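Local coordinates for protein P450 epoxidase (Sorangium cellulosum, PDB 1Q5D) that belongs to the cytochrome P450 family of haem proteins and holds protoporphyrin IX with its iron beside a second bound molecule, EPB, at residues Pro19-Ala25 and Leu301-Thr305; Ser49-Thr53 and Tyr315-Ile320; Lys392-Val396 and Glu407-Val411. One frame throughout, in Å; residues are numbered along the deposited sequence.

Contact 1 of 3, residues Pro19-Ala25 and Leu301-Thr305; sequences PFAPGYA and LRIGT. With EPB (7,11-dihydroxy-8,8,10,12,16-pentamethyl-3-[1-methyl-2-(2-methyl-thiazol-4-yl)vinyl]-4,17-dioxabicyclo[14.1.0]heptadecane-5,9-dione), chain C.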
ATOM      1  N   PRO A  19     -16.014  -3.499  -9.572  1.00 28.25           N
ATOM      2  CA  PRO A  19     -14.743  -3.955  -8.974  1.00 28.39           C
ATOM      3  C   PRO A  19     -14.910  -4.902  -7.761  1.00 29.57           C
ATOM      4  O   PRO A  19     -13.892  -5.368  -7.214  1.00 28.60           O
ATOM      5  CB  PRO A  19     -14.080  -2.648  -8.549  1.00 27.10           C
ATOM      6  CG  PRO A  19     -15.264  -1.722  -8.227  1.00 26.70           C
ATOM      7  CD  PRO A  19     -16.308  -2.087  -9.265  1.00 27.70           C
ATOM      8  N   PHE A  20     -16.153  -5.170  -7.340  1.00 29.61           N
ATOM      9  CA  PHE A  20     -16.414  -6.167  -6.289  1.00 31.42           C
ATOM     10  C   PHE A  20     -17.043  -7.455  -6.815  1.00 31.68           C
ATOM     11  O   PHE A  20     -17.355  -8.363  -6.041  1.00 31.33           O
ATOM     12  CB  PHE A  20     -17.258  -5.580  -5.141  1.00 31.71           C
ATOM     13  CG  PHE A  20     -16.574  -4.456  -4.432  1.00 32.95           C
ATOM     14  CD1 PHE A  20     -16.848  -3.145  -4.761  1.00 32.88           C
ATOM     15  CD2 PHE A  20     -15.601  -4.718  -3.482  1.00 33.61           C
ATOM     16  CE1 PHE A  20     -16.190  -2.097  -4.120  1.00 33.63           C
ATOM     17  CE2 PHE A  20     -14.936  -3.680  -2.852  1.00 34.48           C
ATOM     18  CZ  PHE A  20     -15.239  -2.363  -3.175  1.00 33.76           C
ATOM     19  N   ALA A  21     -17.196  -7.550  -8.129  1.00 33.13           N
ATOM     20  CA  ALA A  21     -17.672  -8.781  -8.751  1.00 33.31           C
ATOM     21  C   ALA A  21     -16.681  -9.903  -8.506  1.00 34.45           C
ATOM     22  O   ALA A  21     -15.462  -9.678  -8.516  1.00 34.65           O
ATOM     23  CB  ALA A  21     -17.866  -8.587 -10.242  1.00 34.49           C
ATOM     24  N   PRO A  22     -17.189 -11.105  -8.264  1.00 34.44           N
ATOM     25  CA  PRO A  22     -16.339 -12.296  -8.190  1.00 35.12           C
ATOM     26  C   PRO A  22     -15.482 -12.365  -9.434  1.00 35.19           C
ATOM     27  O   PRO A  22     -15.969 -12.090 -10.533  1.00 35.01           O
ATOM     28  CB  PRO A  22     -17.350 -13.458  -8.184  1.00 35.49           C
ATOM     29  CG  PRO A  22     -18.605 -12.861  -7.646  1.00 35.42           C
ATOM     30  CD  PRO A  22     -18.611 -11.404  -8.009  1.00 35.60           C
ATOM     31  N   GLY A  23     -14.208 -12.708  -9.267  1.00 35.75           N
ATOM     32  CA  GLY A  23     -13.293 -12.743 -10.386  1.00 34.54           C
ATOM     33  C   GLY A  23     -12.516 -11.470 -10.685  1.00 34.28           C
ATOM     34  O   GLY A  23     -11.468 -11.548 -11.333  1.00 34.18           O
ATOM     35  N   TYR A  24     -13.013 -10.311 -10.238  1.00 32.64           N
ATOM     36  CA  TYR A  24     -12.396  -9.037 -10.598  1.00 32.16           C
ATOM     37  C   TYR A  24     -11.002  -8.913 -10.000  1.00 31.72           C
ATOM     38  O   TYR A  24     -10.043  -8.636 -10.715  1.00 31.51           O
ATOM     39  CB  TYR A  24     -13.269  -7.838 -10.206  1.00 30.34           C
ATOM     40  CG  TYR A  24     -12.638  -6.472 -10.447  1.00 29.22           C
ATOM     41  CD1 TYR A  24     -12.926  -5.737 -11.601  1.00 28.67           C
ATOM     42  CD2 TYR A  24     -11.773  -5.907  -9.514  1.00 28.33           C
ATOM     43  CE1 TYR A  24     -12.363  -4.488 -11.815  1.00 28.55           C
ATOM     44  CE2 TYR A  24     -11.210  -4.668  -9.713  1.00 28.06           C
ATOM     45  CZ  TYR A  24     -11.502  -3.956 -10.861  1.00 28.94           C
ATOM     46  OH  TYR A  24     -10.930  -2.718 -11.055  1.00 29.02           O
ATOM     47  N   ALA A  25     -10.891  -9.130  -8.695  1.00 31.14           N
ATOM     48  CA  ALA A  25      -9.572  -9.115  -8.038  1.00 31.47           C
ATOM     49  C   ALA A  25      -8.575 -10.030  -8.759  1.00 31.72           C
ATOM     50  O   ALA A  25      -7.456  -9.620  -9.060  1.00 30.51           O
ATOM     51  CB  ALA A  25      -9.690  -9.495  -6.580  1.00 29.42           C
ATOM     52  N   LEU A 301      -3.801  -2.593  -6.318  1.00 26.05           N
ATOM     53  CA  LEU A 301      -4.971  -1.790  -5.968  1.00 26.21           C
ATOM     54  C   LEU A 301      -6.191  -2.262  -6.755  1.00 27.41           C
ATOM     55  O   LEU A 301      -6.107  -2.467  -7.964  1.00 26.86           O
ATOM     56  CB  LEU A 301      -4.743  -0.307  -6.242  1.00 26.12           C
ATOM     57  CG  LEU A 301      -3.699   0.366  -5.342  1.00 27.84           C
ATOM     58  CD1 LEU A 301      -3.502   1.853  -5.670  1.00 27.08           C
ATOM     59  CD2 LEU A 301      -4.154   0.179  -3.884  1.00 28.12           C
ATOM     60  N   ARG A 302      -7.306  -2.437  -6.049  1.00 27.42           N
ATOM     61  CA  ARG A 302      -8.589  -2.840  -6.668  1.00 27.02           C
ATOM     62  C   ARG A 302      -9.109  -1.764  -7.601  1.00 27.38           C
ATOM     63  O   ARG A 302      -9.530  -2.035  -8.736  1.00 29.49           O
ATOM     64  CB  ARG A 302      -9.630  -3.065  -5.565  1.00 25.68           C
ATOM     65  CG  ARG A 302     -10.993  -3.589  -6.072  1.00 26.80           C
ATOM     66  CD  ARG A 302     -11.933  -4.003  -4.935  1.00 26.10           C
ATOM     67  NE  ARG A 302     -11.366  -5.113  -4.190  1.00 25.97           N
ATOM     68  CZ  ARG A 302     -11.548  -6.396  -4.489  1.00 24.99           C
ATOM     69  NH1 ARG A 302     -12.317  -6.757  -5.518  1.00 24.03           N
ATOM     70  NH2 ARG A 302     -10.964  -7.324  -3.743  1.00 22.98           N
ATOM     71  N   ILE A 303      -9.128  -0.535  -7.110  1.00 28.15           N
ATOM     72  CA  ILE A 303      -9.562   0.598  -7.916  1.00 28.64           C
ATOM     73  C   ILE A 303      -8.407   1.605  -8.067  1.00 29.94           C
ATOM     74  O   ILE A 303      -7.904   1.824  -9.170  1.00 31.20           O
ATOM     75  CB  ILE A 303     -10.817   1.267  -7.294  1.00 29.23           C
ATOM     76  CG1 ILE A 303     -11.880   0.199  -6.975  1.00 28.34           C
ATOM     77  CG2 ILE A 303     -11.388   2.327  -8.241  1.00 28.53           C
ATOM     78  CD1 ILE A 303     -12.433   0.283  -5.567  1.00 29.55           C
ATOM     79  N   GLY A 304      -7.988   2.215  -6.965  1.00 29.76           N
ATOM     80  CA  GLY A 304      -6.870   3.141  -6.991  1.00 29.32           C
ATOM     81  C   GLY A 304      -6.849   4.077  -5.810  1.00 30.37           C
ATOM     82  O   GLY A 304      -7.054   3.665  -4.666  1.00 32.85           O
ATOM     83  N   THR A 305      -6.596   5.348  -6.069  1.00 28.09           N
ATOM     84  CA  THR A 305      -6.605   6.315  -5.003  1.00 29.01           C
ATOM     85  C   THR A 305      -7.564   7.435  -5.357  1.00 28.46           C
ATOM     86  O   THR A 305      -8.059   7.484  -6.483  1.00 29.00           O
ATOM     87  CB  THR A 305      -5.190   6.822  -4.668  1.00 29.24           C
ATOM     88  OG1 THR A 305      -5.270   7.674  -3.525  1.00 29.78           O
ATOM     89  CG2 THR A 305      -4.649   7.735  -5.778  1.00 29.61           C
TER
HETATM   90  O16 EPB C 450      -4.725   0.805   2.825  1.00 39.29           O
HETATM   91  C51 EPB C 450      -2.628   1.632  -1.432  1.00 47.23           C
HETATM   92  O41 EPB C 450      -0.759   2.770   0.124  1.00 46.31           O
HETATM   93  C5  EPB C 450      -2.017   2.635  -0.523  1.00 45.76           C
HETATM   94  C4  EPB C 450      -1.807   2.600   1.085  1.00 45.50           C
HETATM   95  C16 EPB C 450      -5.183   1.832   2.486  1.00 38.25           C
HETATM   96  O1  EPB C 450      -4.546   3.063   2.528  1.00 42.15           O
HETATM   97  C2  EPB C 450      -3.120   3.247   3.094  1.00 42.04           C
HETATM   98  C3  EPB C 450      -2.186   3.714   1.907  1.00 43.61           C
HETATM   99  C20 EPB C 450      -3.346   4.373   4.182  1.00 42.54           C
HETATM  100  C21 EPB C 450      -4.110   3.837   5.383  1.00 43.31           C
HETATM  101  C22 EPB C 450      -2.887   5.651   4.045  1.00 41.20           C
HETATM  102  C23 EPB C 450      -3.011   6.843   4.884  1.00 41.08           C
HETATM  103  N26 EPB C 450      -4.176   7.037   5.605  1.00 41.15           N
HETATM  104  C25 EPB C 450      -4.131   8.198   6.308  1.00 42.33           C
HETATM  105  C27 EPB C 450      -5.281   8.567   7.161  1.00 44.15           C
HETATM  106  C24 EPB C 450      -2.123   7.844   5.004  1.00 38.84           C
HETATM  107  S1  EPB C 450      -2.713   9.051   6.064  1.00 42.62           S
HETATM  108  C15 EPB C 450      -6.629   1.903   1.930  1.00 37.33           C
HETATM  109  C14 EPB C 450      -7.516   3.114   2.469  1.00 35.55           C
HETATM  110  O14 EPB C 450      -7.406   2.995   3.877  1.00 37.02           O
HETATM  111  C13 EPB C 450      -9.038   3.208   1.899  1.00 35.01           C
HETATM  112  C29 EPB C 450      -9.816   1.925   2.356  1.00 33.41           C
HETATM  113  C30 EPB C 450      -9.766   4.378   2.557  1.00 35.56           C
HETATM  114  C12 EPB C 450      -9.078   3.264   0.269  1.00 34.19           C
HETATM  115  O12 EPB C 450      -9.676   2.362  -0.400  1.00 33.56           O
HETATM  116  C11 EPB C 450      -8.405   4.386  -0.615  1.00 33.12           C
HETATM  117  C28 EPB C 450      -9.517   4.829  -1.597  1.00 33.70           C
HETATM  118  C10 EPB C 450      -7.017   3.924  -0.948  1.00 35.09           C
HETATM  119  O10 EPB C 450      -7.070   2.844  -1.931  1.00 33.74           O
HETATM  120  C9  EPB C 450      -6.284   5.131  -1.499  1.00 36.22           C
HETATM  121  C91 EPB C 450      -6.173   6.141  -0.456  1.00 34.88           C
HETATM  122  C8  EPB C 450      -4.848   4.912  -1.824  1.00 40.63           C
HETATM  123  C7  EPB C 450      -4.254   3.494  -1.442  1.00 43.73           C
HETATM  124  C6  EPB C 450      -3.025   3.972  -0.500  1.00 45.84           C
HETATM  125  O   HOH W   1     -13.108  -9.394  -6.798  1.00 29.49           O
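R302 sits just before strand 304-309 of the mixed cytochrome P450 sheet and reaches into the N-terminal loop 19-25. Its CG is anti to the backbone N (chi1 -176°), and a bend at chi3 turns the guanidinium toward the carbonyl of P19. R302 NH1 donates to P19 O at 2.7 Å. The acceptor lies 4° out of the guanidinium plane, and the bond is fairly straight (158° at the hydrogen). NH1 also donates to a water 3.0 Å away, which in turn is bonded to A21 O and A25 N. R302 NE and NH2 are taken by H400 O and G398 O. Carbonyls and water therefore fix the rotation of this buried group and probably ease the burial of its charge. The F20 ring lies nearly parallel to the guanidinium but meets the chain lower down, with F20 CE2 3.7 Å from R302 CD. A second bond runs the other way: Y24 OH donates to R302 O at 2.8 Å, with that oxygen at the edge of the Y24 ring. P19 CA covers one face of the same ring, 3.4 Å above its centre. P19 CB packs on I303 CG1 at 3.9 Å. The loop doubles back through a type II turn from A21 to Y24, with G23 at its third position. Farther along, G304 O accepts from EPB O10 at 2.9 Å, and T305 OG1 is hydrogen-bonded to haem O1A. Following helix 287-297, probably the P450 K helix, 301-305 leads into strand 304-309, and L301, G304 and T305 line the EPB pocket.

Contact 2 of 3, residues Ser49-Thr53 and Tyr315-Ile320; sequences SWVLT and YCGASI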
ATOM      1  N   SER A  49     -18.491   8.539  -7.323  1.00 33.93           N
ATOM      2  CA  SER A  49     -17.361   9.363  -7.729  1.00 34.23           C
ATOM      3  C   SER A  49     -17.028   9.147  -9.191  1.00 32.66           C
ATOM      4  O   SER A  49     -17.414   8.147  -9.779  1.00 31.57           O
ATOM      5  CB  SER A  49     -16.135   9.044  -6.871  1.00 35.97           C
ATOM      6  OG  SER A  49     -15.615   7.783  -7.219  1.00 38.85           O
ATOM      7  N   TRP A  50     -16.320  10.106  -9.774  1.00 32.43           N
ATOM      8  CA  TRP A  50     -15.796   9.953 -11.122  1.00 31.93           C
ATOM      9  C   TRP A  50     -14.597   9.009 -11.119  1.00 31.21           C
ATOM     10  O   TRP A  50     -13.913   8.898 -10.102  1.00 28.84           O
ATOM     11  CB  TRP A  50     -15.371  11.317 -11.640  1.00 33.20           C
ATOM     12  CG  TRP A  50     -16.519  12.257 -11.807  1.00 34.00           C
ATOM     13  CD1 TRP A  50     -16.908  13.256 -10.947  1.00 34.04           C
ATOM     14  CD2 TRP A  50     -17.434  12.292 -12.903  1.00 34.12           C
ATOM     15  NE1 TRP A  50     -18.003  13.912 -11.455  1.00 34.36           N
ATOM     16  CE2 TRP A  50     -18.351  13.333 -12.652  1.00 34.64           C
ATOM     17  CE3 TRP A  50     -17.562  11.555 -14.090  1.00 34.71           C
ATOM     18  CZ2 TRP A  50     -19.378  13.660 -13.543  1.00 34.85           C
ATOM     19  CZ3 TRP A  50     -18.603  11.871 -14.966  1.00 35.30           C
ATOM     20  CH2 TRP A  50     -19.486  12.919 -14.686  1.00 35.15           C
ATOM     21  N   VAL A  51     -14.331   8.368 -12.260  1.00 29.93           N
ATOM     22  CA  VAL A  51     -13.238   7.396 -12.398  1.00 31.31           C
ATOM     23  C   VAL A  51     -12.425   7.736 -13.644  1.00 32.64           C
ATOM     24  O   VAL A  51     -12.974   7.797 -14.757  1.00 33.01           O
ATOM     25  CB  VAL A  51     -13.769   5.958 -12.527  1.00 30.41           C
ATOM     26  CG1 VAL A  51     -12.640   4.967 -12.803  1.00 30.05           C
ATOM     27  CG2 VAL A  51     -14.523   5.537 -11.256  1.00 30.87           C
ATOM     28  N   LEU A  52     -11.126   7.962 -13.467  1.00 32.93           N
ATOM     29  CA  LEU A  52     -10.238   8.230 -14.601  1.00 33.19           C
ATOM     30  C   LEU A  52      -9.472   6.974 -14.996  1.00 33.76           C
ATOM     31  O   LEU A  52      -8.820   6.335 -14.150  1.00 34.15           O
ATOM     32  CB  LEU A  52      -9.283   9.380 -14.271  1.00 33.87           C
ATOM     33  CG  LEU A  52      -9.952  10.750 -14.153  1.00 34.37           C
ATOM     34  CD1 LEU A  52      -9.063  11.730 -13.412  1.00 34.51           C
ATOM     35  CD2 LEU A  52     -10.302  11.279 -15.543  1.00 35.28           C
ATOM     36  N   THR A  53      -9.529   6.636 -16.287  1.00 32.03           N
ATOM     37  CA  THR A  53      -9.017   5.367 -16.785  1.00 31.28           C
ATOM     38  C   THR A  53      -7.668   5.401 -17.509  1.00 31.20           C
ATOM     39  O   THR A  53      -7.098   4.353 -17.745  1.00 30.92           O
ATOM     40  CB  THR A  53     -10.017   4.743 -17.758  1.00 32.13           C
ATOM     41  OG1 THR A  53     -10.293   5.684 -18.813  1.00 32.64           O
ATOM     42  CG2 THR A  53     -11.377   4.511 -17.086  1.00 32.28           C
ATOM     43  N   TYR A 315     -13.479  18.277 -17.152  1.00 50.50           N
ATOM     44  CA  TYR A 315     -12.319  17.393 -17.242  1.00 48.86           C
ATOM     45  C   TYR A 315     -12.624  16.166 -18.096  1.00 48.83           C
ATOM     46  O   TYR A 315     -13.500  15.360 -17.759  1.00 48.04           O
ATOM     47  CB  TYR A 315     -11.854  16.978 -15.833  1.00 47.61           C
ATOM     48  CG  TYR A 315     -10.373  16.680 -15.724  1.00 46.91           C
ATOM     49  CD1 TYR A 315      -9.476  17.653 -15.292  1.00 46.96           C
ATOM     50  CD2 TYR A 315      -9.865  15.427 -16.061  1.00 46.42           C
ATOM     51  CE1 TYR A 315      -8.112  17.385 -15.205  1.00 46.58           C
ATOM     52  CE2 TYR A 315      -8.508  15.148 -15.972  1.00 46.03           C
ATOM     53  CZ  TYR A 315      -7.638  16.129 -15.541  1.00 46.45           C
ATOM     54  OH  TYR A 315      -6.288  15.861 -15.449  1.00 46.89           O
ATOM     55  N   CYS A 316     -11.895  16.029 -19.202  1.00 49.03           N
ATOM     56  CA  CYS A 316     -12.050  14.885 -20.100  1.00 49.89           C
ATOM     57  C   CYS A 316     -13.486  14.777 -20.635  1.00 50.34           C
ATOM     58  O   CYS A 316     -13.954  13.689 -20.967  1.00 49.25           O
ATOM     59  CB  CYS A 316     -11.641  13.584 -19.397  1.00 50.01           C
ATOM     60  SG  CYS A 316      -9.870  13.427 -19.012  1.00 51.14           S
ATOM     61  N   GLY A 317     -14.180  15.910 -20.700  1.00 51.54           N
ATOM     62  CA  GLY A 317     -15.529  15.955 -21.239  1.00 52.48           C
ATOM     63  C   GLY A 317     -16.604  15.772 -20.184  1.00 53.38           C
ATOM     64  O   GLY A 317     -17.774  15.555 -20.510  1.00 53.93           O
ATOM     65  N   ALA A 318     -16.215  15.859 -18.915  1.00 52.99           N
ATOM     66  CA  ALA A 318     -17.172  15.738 -17.822  1.00 52.69           C
ATOM     67  C   ALA A 318     -17.275  17.030 -17.027  1.00 52.06           C
ATOM     68  O   ALA A 318     -16.285  17.744 -16.844  1.00 52.35           O
ATOM     69  CB  ALA A 318     -16.796  14.582 -16.904  1.00 52.63           C
ATOM     70  N   SER A 319     -18.477  17.316 -16.545  1.00 51.23           N
ATOM     71  CA  SER A 319     -18.709  18.491 -15.720  1.00 51.05           C
ATOM     72  C   SER A 319     -18.636  18.107 -14.254  1.00 50.36           C
ATOM     73  O   SER A 319     -19.633  17.685 -13.658  1.00 50.36           O
ATOM     74  CB  SER A 319     -20.074  19.102 -16.038  1.00 51.42           C
ATOM     75  OG  SER A 319     -20.133  19.474 -17.405  1.00 52.06           O
ATOM     76  N   ILE A 320     -17.447  18.250 -13.680  1.00 49.01           N
ATOM     77  CA  ILE A 320     -17.212  17.855 -12.299  1.00 48.06           C
ATOM     78  C   ILE A 320     -17.504  19.009 -11.356  1.00 47.70           C
ATOM     79  O   ILE A 320     -17.009  20.120 -11.545  1.00 46.99           O
ATOM     80  CB  ILE A 320     -15.753  17.356 -12.125  1.00 47.54           C
ATOM     81  CG1 ILE A 320     -15.468  16.222 -13.113  1.00 47.34           C
ATOM     82  CG2 ILE A 320     -15.510  16.910 -10.689  1.00 47.69           C
ATOM     83  CD1 ILE A 320     -14.024  15.753 -13.142  1.00 47.58           C
TER
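The W50 indole carries two aliphatic groups of 315-320 on one face. A318 CB lies 4.0 Å from the centroid of the W50 six-membered ring, 22° off the normal. I320 CG1 lies at the same distance from the centroid of the five-membered ring, also over the face. Both are CH-pi contacts, and both carbons are offset toward the rim of the indole. W50 CG is anti to the carbonyl carbon (chi1 -65°), which swings the ring beside its own backbone N. The I320 and W50 side chains run alongside each other, pointing opposite ways. The second branch of I320 touches too, with I320 CG2 3.9 Å from W50 CD1. S319 O comes obliquely to the indole, 4.0 Å from W50 CZ2. The W50 N-H is used outside the contact, where NE1 is hydrogen-bonded to E324 OE1. Y43 meets the indole edge-to-face.

The second flat group, the Y315 ring, is approached obliquely by L52 CD2 at 4.2 Å from Y315 CD2, and F67 packs edge-to-face against that ring.

Segment 315-320 holds the turn and second strand of a beta hairpin with a two-residue loop, C316 and G317. Strands 313-315 and 318-320 are joined by a type I' turn, with both loop residues at positive phi. Y315 and A318 exchange two backbone bonds across the turn. The hairpin lies against strand 49-52 of the mixed P450 sheet through side chains, with strand axes 9.8 Å apart at closest approach and 133° between their directions. W50 and L52 both turn their side chains toward the hairpin, as alternate residues of the strand do. At the turn, C316 SG touches L52 CD2 at 4.1 Å. Helix 55-62 lies beside the turn, where V61 touches L52 and Y315.

Contact 3 of 3, residues Lys392-Val396 and Glu407-Val411; sequences KETPV and ESLNV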
ATOM      1  N   LYS A 392       0.896 -24.709  -6.318  1.00 53.63           N
ATOM      2  CA  LYS A 392       0.123 -25.921  -6.060  1.00 55.09           C
ATOM      3  C   LYS A 392      -1.248 -25.842  -6.717  1.00 55.46           C
ATOM      4  O   LYS A 392      -1.755 -26.835  -7.240  1.00 55.49           O
ATOM      5  CB  LYS A 392      -0.036 -26.181  -4.559  1.00 55.90           C
ATOM      6  CG  LYS A 392      -0.412 -27.624  -4.234  1.00 56.71           C
ATOM      7  CD  LYS A 392      -1.127 -27.730  -2.901  1.00 57.42           C
ATOM      8  CE  LYS A 392      -1.259 -29.186  -2.472  1.00 58.19           C
ATOM      9  NZ  LYS A 392      -1.434 -29.303  -0.994  1.00 58.76           N
ATOM     10  N   GLU A 393      -1.840 -24.652  -6.683  1.00 55.41           N
ATOM     11  CA  GLU A 393      -3.163 -24.432  -7.247  1.00 55.52           C
ATOM     12  C   GLU A 393      -3.501 -22.946  -7.219  1.00 53.81           C
ATOM     13  O   GLU A 393      -2.802 -22.160  -6.574  1.00 53.83           O
ATOM     14  CB  GLU A 393      -4.215 -25.253  -6.495  1.00 57.51           C
ATOM     15  CG  GLU A 393      -5.057 -24.462  -5.511  1.00 59.82           C
ATOM     16  CD  GLU A 393      -4.422 -24.371  -4.141  1.00 60.86           C
ATOM     17  OE1 GLU A 393      -4.197 -25.427  -3.511  1.00 61.58           O
ATOM     18  OE2 GLU A 393      -4.152 -23.235  -3.698  1.00 61.83           O
ATOM     19  N   THR A 394      -4.563 -22.571  -7.924  1.00 51.02           N
ATOM     20  CA  THR A 394      -4.936 -21.168  -8.090  1.00 48.64           C
ATOM     21  C   THR A 394      -5.031 -20.421  -6.762  1.00 45.96           C
ATOM     22  O   THR A 394      -5.665 -20.892  -5.811  1.00 45.97           O
ATOM     23  CB  THR A 394      -6.275 -21.050  -8.852  1.00 49.20           C
ATOM     24  OG1 THR A 394      -6.439 -22.183  -9.716  1.00 49.99           O
ATOM     25  CG2 THR A 394      -6.232 -19.879  -9.821  1.00 49.40           C
ATOM     26  N   PRO A 395      -4.399 -19.255  -6.698  1.00 43.23           N
ATOM     27  CA  PRO A 395      -4.501 -18.405  -5.510  1.00 40.99           C
ATOM     28  C   PRO A 395      -5.945 -17.995  -5.256  1.00 37.73           C
ATOM     29  O   PRO A 395      -6.731 -17.855  -6.188  1.00 36.66           O
ATOM     30  CB  PRO A 395      -3.662 -17.174  -5.874  1.00 41.44           C
ATOM     31  CG  PRO A 395      -3.533 -17.211  -7.362  1.00 42.46           C
ATOM     32  CD  PRO A 395      -3.545 -18.664  -7.743  1.00 43.05           C
ATOM     33  N   VAL A 396      -6.288 -17.813  -3.993  1.00 35.41           N
ATOM     34  CA  VAL A 396      -7.623 -17.338  -3.630  1.00 33.80           C
ATOM     35  C   VAL A 396      -7.598 -15.825  -3.348  1.00 32.06           C
ATOM     36  O   VAL A 396      -6.734 -15.338  -2.608  1.00 31.40           O
ATOM     37  CB  VAL A 396      -8.159 -18.128  -2.402  1.00 34.45           C
ATOM     38  CG1 VAL A 396      -9.505 -17.571  -1.908  1.00 33.74           C
ATOM     39  CG2 VAL A 396      -8.259 -19.629  -2.742  1.00 35.15           C
ATOM     40  N   GLU A 407      -5.727 -14.073  -0.486  1.00 33.41           N
ATOM     41  CA  GLU A 407      -5.946 -14.689   0.809  1.00 36.26           C
ATOM     42  C   GLU A 407      -5.024 -15.884   1.041  1.00 36.38           C
ATOM     43  O   GLU A 407      -4.611 -16.143   2.171  1.00 36.99           O
ATOM     44  CB  GLU A 407      -7.419 -15.095   0.957  1.00 37.65           C
ATOM     45  CG  GLU A 407      -8.352 -13.896   0.975  1.00 38.88           C
ATOM     46  CD  GLU A 407      -9.822 -14.278   1.064  1.00 39.85           C
ATOM     47  OE1 GLU A 407     -10.605 -13.444   1.542  1.00 41.20           O
ATOM     48  OE2 GLU A 407     -10.196 -15.391   0.660  1.00 40.12           O
ATOM     49  N   SER A 408      -4.713 -16.606  -0.028  1.00 36.33           N
ATOM     50  CA  SER A 408      -3.812 -17.751   0.043  1.00 36.33           C
ATOM     51  C   SER A 408      -3.081 -17.942  -1.285  1.00 36.35           C
ATOM     52  O   SER A 408      -3.645 -17.746  -2.360  1.00 35.69           O
ATOM     53  CB  SER A 408      -4.571 -19.028   0.446  1.00 37.54           C
ATOM     54  OG  SER A 408      -5.535 -19.375  -0.528  1.00 38.78           O
ATOM     55  N   LEU A 409      -1.804 -18.299  -1.189  1.00 36.17           N
ATOM     56  CA  LEU A 409      -0.964 -18.584  -2.336  1.00 36.13           C
ATOM     57  C   LEU A 409      -0.185 -19.846  -1.995  1.00 37.12           C
ATOM     58  O   LEU A 409       0.896 -19.794  -1.401  1.00 36.26           O
ATOM     59  CB  LEU A 409      -0.009 -17.407  -2.590  1.00 36.09           C
ATOM     60  CG  LEU A 409       0.950 -17.525  -3.777  1.00 36.14           C
ATOM     61  CD1 LEU A 409       0.215 -17.982  -5.016  1.00 36.64           C
ATOM     62  CD2 LEU A 409       1.693 -16.199  -4.034  1.00 35.94           C
ATOM     63  N   ASN A 410      -0.762 -20.989  -2.340  1.00 39.26           N
ATOM     64  CA  ASN A 410      -0.218 -22.269  -1.917  1.00 41.20           C
ATOM     65  C   ASN A 410       0.787 -22.810  -2.917  1.00 41.46           C
ATOM     66  O   ASN A 410       0.511 -22.888  -4.116  1.00 41.84           O
ATOM     67  CB  ASN A 410      -1.340 -23.277  -1.664  1.00 41.84           C
ATOM     68  CG  ASN A 410      -2.000 -23.081  -0.308  1.00 42.84           C
ATOM     69  OD1 ASN A 410      -3.153 -22.656  -0.222  1.00 43.64           O
ATOM     70  ND2 ASN A 410      -1.265 -23.377   0.760  1.00 42.74           N
ATOM     71  N   VAL A 411       1.962 -23.169  -2.415  1.00 42.19           N
ATOM     72  CA  VAL A 411       3.037 -23.636  -3.270  1.00 43.22           C
ATOM     73  C   VAL A 411       3.646 -24.916  -2.723  1.00 44.54           C
ATOM     74  O   VAL A 411       3.418 -25.289  -1.565  1.00 44.02           O
ATOM     75  CB  VAL A 411       4.167 -22.582  -3.403  1.00 43.03           C
ATOM     76  CG1 VAL A 411       3.630 -21.270  -3.944  1.00 42.88           C
ATOM     77  CG2 VAL A 411       4.877 -22.369  -2.060  1.00 42.94           C
TER
HETATM   78  O   HOH W   2      -2.736 -20.960  -3.955  1.00 40.37           O
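V396 and S408 form a hydrogen-bonded antiparallel pair, and all three direct hydrogen bonds between 392-396 and 407-411 are backbone ones. V396 N donates to S408 O at 3.1 Å. E407 N donates to V396 O at 2.7 Å. E407 and S408 therefore both face V396, which makes a classic beta bulge. At the far end K392 N donates to N410 O at 2.9 Å. Between these ends the 392-396 chain arches away at T394 and the direct pairing lapses.

Water bridges part of that interval. One water donates to E393 OE2 at 2.7 Å and accepts from N410 N. It stands in for a direct backbone partner of N410 N on this side.

The side-chain contacts are lighter. The E393 chain is bent at chi2 (-87°), which brings its carboxylate back beside N410. The two side chains point the same way, with their flat ends turned 76° from each other. E393 OE2 touches N410 CB at 3.5 Å. S408 OG lies between its backbone N and carbonyl carbon (chi1 63°) and rests on V396 CB and CG2, on the face that S408 and V396 share. The extended E407 chain crosses V396, bringing E407 OE2 3.4 Å from V396 CG1. P395 CB meets L409 CD1 at 4.1 Å, an apolar touch at the buried side.

Strand 406-412 pairs antiparallel with 143-144, 390-391 and 396-397. On its other edge L409 and V411 hydrogen-bond through the backbone to V145 and F143, and L409 N is also hydrogen-bonded to D144 OD2. Helix 257-272 covers the buried side, with L268 against P395 and L409 and L271 against V411.

In the fold
From the N terminus, 19-25 opens contact 1 and 49-53 opens contact 2. Segment 301-305 then closes contact 1, before 315-320 closes contact 2. The two long loops cross, and each spans most of the helical part of the chain. Both reach the same mixed sheet. Contact 1 ties the N-terminal loop to the residues leading into strand 304-309, and contact 2 lays the hairpin 313-320 against strand 49-52. Their centres are 19 Å apart. Contact 3 follows in series and closes a short loop of ten residues within the C-terminal sheet. Residues of that loop, among them G398 and H400, hydrogen-bond R302 of contact 1, whose centre is 18 Å from that of contact 3.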